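Local structure of pyruvate kinase 1 (Trypanosoma brucei brucei, 4KCT) at residues D106-T111 against C164-H169; G147-R152 against N168-T173. The protein catalyses the transfer of a phosphoryl group from phosphoenolpyruvate to ADP, giving pyruvate and ATP in the last step of glycolysis, and also has an intrinsic oxaloacetate decarboxylase activity. All coordinates share one frame; numbering follows the deposited sequence.

Contact 1. Residues D106-T111 against C164-H169; sequences DIVCVT and CHVNNH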
loop_
_atom_site.group_PDB
_atom_site.type_symbol
_atom_site.label_atom_id
_atom_site.label_comp_id
_atom_site.label_asym_id
_atom_site.label_seq_id
_atom_site.Cartn_x
_atom_site.Cartn_y
_atom_site.Cartn_z
ATOM N N ASP A 106 -3.306 50.786 -26.702
ATOM C CA ASP A 106 -4.411 51.176 -27.587
ATOM C C ASP A 106 -5.739 50.755 -26.961
ATOM O O ASP A 106 -5.853 49.668 -26.380
ATOM C CB ASP A 106 -4.272 50.524 -28.972
ATOM C CG ASP A 106 -3.257 51.226 -29.854
ATOM O OD1 ASP A 106 -2.712 52.259 -29.419
ATOM O OD2 ASP A 106 -2.969 50.715 -30.965
ATOM N N ILE A 107 -6.724 51.631 -27.061
ATOM C CA ILE A 107 -8.059 51.357 -26.549
ATOM C C ILE A 107 -8.978 51.141 -27.749
ATOM O O ILE A 107 -9.000 51.963 -28.672
ATOM C CB ILE A 107 -8.575 52.531 -25.698
ATOM C CG1 ILE A 107 -7.695 52.724 -24.450
ATOM C CG2 ILE A 107 -10.042 52.340 -25.325
ATOM C CD1 ILE A 107 -7.713 51.548 -23.493
ATOM N N VAL A 108 -9.601 49.968 -27.817
ATOM C CA VAL A 108 -10.382 49.585 -28.995
ATOM C C VAL A 108 -11.749 49.069 -28.541
ATOM O O VAL A 108 -11.850 48.398 -27.513
ATOM C CB VAL A 108 -9.638 48.511 -29.840
ATOM C CG1 VAL A 108 -9.384 47.255 -29.017
ATOM C CG2 VAL A 108 -10.407 48.173 -31.115
ATOM N N CYS A 109 -12.809 49.516 -29.210
ATOM C CA CYS A 109 -14.117 48.990 -28.943
ATOM C C CYS A 109 -14.376 47.759 -29.808
ATOM O O CYS A 109 -14.027 47.742 -30.992
ATOM C CB CYS A 109 -15.195 50.065 -29.165
ATOM S SG CYS A 109 -15.335 51.220 -27.771
ATOM N N VAL A 110 -14.825 46.676 -29.175
ATOM C CA VAL A 110 -15.233 45.511 -29.916
ATOM C C VAL A 110 -16.741 45.389 -29.836
ATOM O O VAL A 110 -17.337 45.657 -28.793
ATOM C CB VAL A 110 -14.538 44.217 -29.416
ATOM C CG1 VAL A 110 -13.032 44.340 -29.599
ATOM C CG2 VAL A 110 -14.865 43.960 -27.947
ATOM N N THR A 111 -17.365 45.168 -30.981
ATOM C CA THR A 111 -18.833 45.226 -31.061
ATOM C C THR A 111 -19.415 43.970 -31.699
ATOM O O THR A 111 -18.755 43.311 -32.530
ATOM C CB THR A 111 -19.306 46.480 -31.837
ATOM O OG1 THR A 111 -20.730 46.555 -31.804
ATOM C CG2 THR A 111 -18.816 46.442 -33.312
ATOM N N CYS A 164 -11.917 47.903 -24.755
ATOM C CA CYS A 164 -10.841 46.943 -24.449
ATOM C C CYS A 164 -9.474 47.625 -24.496
ATOM O O CYS A 164 -9.287 48.628 -25.186
ATOM C CB CYS A 164 -10.855 45.774 -25.443
ATOM S SG CYS A 164 -12.361 44.769 -25.395
ATOM N N HIS A 165 -8.515 47.042 -23.798
ATOM C CA HIS A 165 -7.157 47.562 -23.770
ATOM C C HIS A 165 -6.265 46.585 -24.477
ATOM O O HIS A 165 -6.226 45.418 -24.113
ATOM C CB HIS A 165 -6.715 47.717 -22.313
ATOM C CG HIS A 165 -5.248 48.055 -22.145
ATOM N ND1 HIS A 165 -4.273 47.113 -22.182
ATOM C CD2 HIS A 165 -4.613 49.264 -21.823
ATOM C CE1 HIS A 165 -3.076 47.695 -21.928
ATOM N NE2 HIS A 165 -3.286 49.006 -21.710
ATOM N N VAL A 166 -5.591 47.030 -25.529
ATOM C CA VAL A 166 -4.665 46.151 -26.269
ATOM C C VAL A 166 -3.395 45.895 -25.458
ATOM O O VAL A 166 -2.774 46.842 -24.959
ATOM C CB VAL A 166 -4.274 46.774 -27.618
ATOM C CG1 VAL A 166 -3.168 45.944 -28.296
ATOM C CG2 VAL A 166 -5.502 46.891 -28.514
ATOM N N ASN A 167 -2.999 44.624 -25.343
ATOM C CA ASN A 167 -1.861 44.250 -24.497
ATOM C C ASN A 167 -0.543 44.194 -25.234
ATOM O O ASN A 167 0.501 44.373 -24.634
ATOM C CB ASN A 167 -2.101 42.925 -23.782
ATOM C CG ASN A 167 -3.125 43.039 -22.686
ATOM O OD1 ASN A 167 -3.879 42.099 -22.435
ATOM N ND2 ASN A 167 -3.267 44.227 -22.135
ATOM N N ASN A 168 -0.578 43.902 -26.525
ATOM C CA ASN A 168 0.666 43.713 -27.262
ATOM C C ASN A 168 0.582 44.127 -28.720
ATOM O O ASN A 168 -0.514 44.318 -29.254
ATOM C CB ASN A 168 1.167 42.269 -27.124
ATOM C CG ASN A 168 0.122 41.241 -27.518
ATOM O OD1 ASN A 168 -0.950 41.156 -26.916
ATOM N ND2 ASN A 168 0.475 40.388 -28.458
ATOM N N HIS A 169 1.741 44.363 -29.332
ATOM C CA HIS A 169 1.810 44.746 -30.745
ATOM C C HIS A 169 1.266 43.627 -31.590
ATOM O O HIS A 169 1.622 42.488 -31.390
ATOM C CB HIS A 169 3.265 45.040 -31.158
ATOM C CG HIS A 169 3.780 46.379 -30.683
ATOM N ND1 HIS A 169 4.546 46.514 -29.575
ATOM C CD2 HIS A 169 3.643 47.666 -31.224
ATOM C CE1 HIS A 169 4.889 47.813 -29.419
ATOM N NE2 HIS A 169 4.340 48.516 -30.427
#

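Contact 2. Residues G147-R152 against N168-T173; sequences GVMTLR and NHHRLT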
loop_
_atom_site.group_PDB
_atom_site.type_symbol
_atom_site.label_atom_id
_atom_site.label_comp_id
_atom_site.label_asym_id
_atom_site.label_seq_id
_atom_site.Cartn_x
_atom_site.Cartn_y
_atom_site.Cartn_z
ATOM N N GLY A 147 -4.578 33.481 -30.171
ATOM C CA GLY A 147 -3.973 33.825 -28.894
ATOM C C GLY A 147 -2.848 34.837 -28.994
ATOM O O GLY A 147 -2.310 35.263 -27.979
ATOM N N VAL A 148 -2.495 35.234 -30.219
ATOM C CA VAL A 148 -1.299 36.064 -30.437
ATOM C C VAL A 148 -1.457 37.495 -29.930
ATOM O O VAL A 148 -0.517 38.082 -29.419
ATOM C CB VAL A 148 -0.848 36.080 -31.921
ATOM C CG1 VAL A 148 0.245 37.123 -32.125
ATOM C CG2 VAL A 148 -0.343 34.700 -32.340
ATOM N N MET A 149 -2.631 38.078 -30.118
ATOM C CA MET A 149 -2.921 39.350 -29.494
ATOM C C MET A 149 -3.901 39.127 -28.377
ATOM O O MET A 149 -4.855 38.360 -28.526
ATOM C CB MET A 149 -3.514 40.357 -30.506
ATOM C CG MET A 149 -3.881 41.692 -29.852
ATOM S SD MET A 149 -4.469 42.965 -31.002
ATOM C CE MET A 149 -5.384 41.984 -32.124
ATOM N N THR A 150 -3.716 39.833 -27.274
ATOM C CA THR A 150 -4.669 39.756 -26.196
ATOM C C THR A 150 -5.202 41.131 -25.814
ATOM O O THR A 150 -4.481 42.130 -25.855
ATOM C CB THR A 150 -4.098 39.037 -24.956
ATOM O OG1 THR A 150 -3.237 39.921 -24.269
ATOM C CG2 THR A 150 -3.308 37.789 -25.356
ATOM N N LEU A 151 -6.502 41.183 -25.570
ATOM C CA LEU A 151 -7.173 42.391 -25.111
ATOM C C LEU A 151 -7.682 42.142 -23.714
ATOM O O LEU A 151 -8.216 41.066 -23.427
ATOM C CB LEU A 151 -8.372 42.707 -26.025
ATOM C CG LEU A 151 -8.104 42.649 -27.533
ATOM C CD1 LEU A 151 -9.424 42.645 -28.308
ATOM C CD2 LEU A 151 -7.279 43.832 -27.939
ATOM N N ARG A 152 -7.579 43.154 -22.859
ATOM C CA ARG A 152 -8.263 43.142 -21.580
ATOM C C ARG A 152 -9.523 43.958 -21.693
ATOM O O ARG A 152 -9.488 45.093 -22.165
ATOM C CB ARG A 152 -7.369 43.746 -20.491
ATOM C CG ARG A 152 -8.054 43.837 -19.127
ATOM C CD ARG A 152 -7.077 44.278 -18.038
ATOM N NE ARG A 152 -6.186 45.341 -18.501
ATOM C CZ ARG A 152 -6.439 46.640 -18.381
ATOM N NH1 ARG A 152 -5.585 47.532 -18.865
ATOM N NH2 ARG A 152 -7.543 47.049 -17.773
ATOM N N ASN A 168 -0.578 43.902 -26.525
ATOM C CA ASN A 168 0.666 43.713 -27.262
ATOM C C ASN A 168 0.582 44.127 -28.720
ATOM O O ASN A 168 -0.514 44.318 -29.254
ATOM C CB ASN A 168 1.167 42.269 -27.124
ATOM C CG ASN A 168 0.122 41.241 -27.518
ATOM O OD1 ASN A 168 -0.950 41.156 -26.916
ATOM N ND2 ASN A 168 0.475 40.388 -28.458
ATOM N N HIS A 169 1.741 44.363 -29.332
ATOM C CA HIS A 169 1.810 44.746 -30.745
ATOM C C HIS A 169 1.266 43.627 -31.590
ATOM O O HIS A 169 1.622 42.488 -31.390
ATOM C CB HIS A 169 3.265 45.040 -31.158
ATOM C CG HIS A 169 3.780 46.379 -30.683
ATOM N ND1 HIS A 169 4.546 46.514 -29.575
ATOM C CD2 HIS A 169 3.643 47.666 -31.224
ATOM C CE1 HIS A 169 4.889 47.813 -29.419
ATOM N NE2 HIS A 169 4.340 48.516 -30.427
ATOM N N HIS A 170 0.386 43.951 -32.536
ATOM C CA HIS A 170 -0.094 42.974 -33.503
ATOM C C HIS A 170 -0.748 43.636 -34.686
ATOM O O HIS A 170 -1.321 44.718 -34.566
ATOM C CB HIS A 170 -1.062 41.996 -32.851
ATOM C CG HIS A 170 -1.230 40.709 -33.617
ATOM N ND1 HIS A 170 -0.178 39.974 -34.038
ATOM C CD2 HIS A 170 -2.368 40.090 -34.131
ATOM C CE1 HIS A 170 -0.623 38.929 -34.757
ATOM N NE2 HIS A 170 -1.961 38.970 -34.767
ATOM N N ARG A 171 -0.694 42.961 -35.833
ATOM C CA ARG A 171 -1.372 43.411 -37.053
ATOM C C ARG A 171 -2.493 42.434 -37.356
ATOM O O ARG A 171 -2.247 41.236 -37.516
ATOM C CB ARG A 171 -0.388 43.418 -38.244
ATOM C CG ARG A 171 -0.988 44.003 -39.520
ATOM C CD ARG A 171 0.030 44.064 -40.663
ATOM N NE ARG A 171 0.303 42.736 -41.200
ATOM C CZ ARG A 171 -0.235 42.249 -42.315
ATOM N NH1 ARG A 171 -1.002 43.012 -43.084
ATOM N NH2 ARG A 171 0.048 41.018 -42.695
ATOM N N LEU A 172 -3.728 42.914 -37.356
ATOM C CA LEU A 172 -4.851 42.054 -37.699
ATOM C C LEU A 172 -5.150 42.163 -39.189
ATOM O O LEU A 172 -5.191 43.254 -39.728
ATOM C CB LEU A 172 -6.098 42.442 -36.884
ATOM C CG LEU A 172 -6.082 42.058 -35.411
ATOM C CD1 LEU A 172 -7.442 42.367 -34.782
ATOM C CD2 LEU A 172 -5.734 40.581 -35.256
ATOM N N THR A 173 -5.418 41.030 -39.827
ATOM C CA THR A 173 -6.063 41.015 -41.144
ATOM C C THR A 173 -7.532 40.537 -41.015
ATOM O O THR A 173 -8.026 40.310 -39.900
ATOM C CB THR A 173 -5.294 40.108 -42.127
ATOM O OG1 THR A 173 -5.165 38.804 -41.556
ATOM C CG2 THR A 173 -3.876 40.674 -42.400
#

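Contact 1. Residues D106-T111 against C164-H169
Three backbone hydrogen bonds join Asp106 and strand 107-111 to the end of strand 161-166. The straightest runs from Val166 N to Asp106 O (2.8 Å, 177° at the hydrogen), nearly along the carbonyl axis. Val108 and Cys164 form a hydrogen-bonded antiparallel pair, Val108 N giving to Cys164 O at 3.0 Å. In return Cys164 N gives to Val108 O at 2.8 Å, more bent. Ile107 and His165 make the adjoining non-hydrogen-bonded pair; between the Val108 pair and the Val166-Asp106 bond, Ile107 CA comes within 3.3 Å of Cys164 O, a CA-H...O contact. This ladder belongs to the mixed beta-sheet of the small B domain, which in pyruvate kinases projects from the TIM barrel. The apolar contacts fall on two faces. On the buried one, Val108 CG1, in the crowded position between the backbone N and the carbonyl carbon (chi1 60°), meets Val166 CG2 at 3.9 Å, while Cys164 SG touches Val110 CG2 at 3.7 Å; beta-branched valines and a compact thiol suit such close quarters, with Leu151 packing on Cys164 and Val166 from strand 149-158. On the face of Ile107 and His165, Ile107 CD1 reaches back to His165 CB at 4.1 Å.

Contact 2. Residues G147-R152 against N168-T173
Asn168 ND2 is held by one short hydrogen bond, given to Val148 O at 2.7 Å with the acceptor close to the amide plane. Asn168 OD1 has one too, receiving Thr150 N on a lone pair at 3.1 Å, two in all for the carboxamide. They fix the rotation of the flat group, and asparagine fits because it offers donor and acceptor side by side. With CG between the backbone N and the carbonyl carbon (chi1 54°), the side chain reaches across the classic beta bulge that Val148 and Met149 form opposite Val144, at the start of strand 149-158. Val148 CG1 lies over one face of the His170 ring, 3.3 Å from CE1, and Met149 N over the same face; His170 NE2 is hydrogen-bonded to Asp145 OD2. Met149 CB lies 3.8 Å from His170 CB. Beyond it the chain runs extended to a bend at chi3 (37°), putting CE in the fork of Leu172, 3.4 Å from CG and unusually tight against both methyls. The flexible thioether lets one residue span both neighbours. Strand 170-173 pairs with strand 99-102, whose Phe102 packs on Met149 and Leu172, as does Val144 of strand 141-144; Val148 meets Arg308 of a second subunit.

In the fold
Followed from the N terminus, the chain passes through strand 99-102, then 107-111, 141-144, 149-158 and 161-166, and ends this stretch in 170-173. Contact 1 closes the long loop of 52 residues between 106-111 and 164-169; contact 2 closes a shorter one of 15 residues, from 147-152 to 168-173. The loops interlock rather than nest, since 147-152 lies within the first loop and 168-173 runs past its end. Both contacts finish on the same stretch, sharing Asn168 and His169, with centres about 8 Å apart. Between them they tie strand 161-166 to its sheet neighbour 107-111, and the two-stranded sheet 99-102/170-173 to strand 149-158, within the B domain.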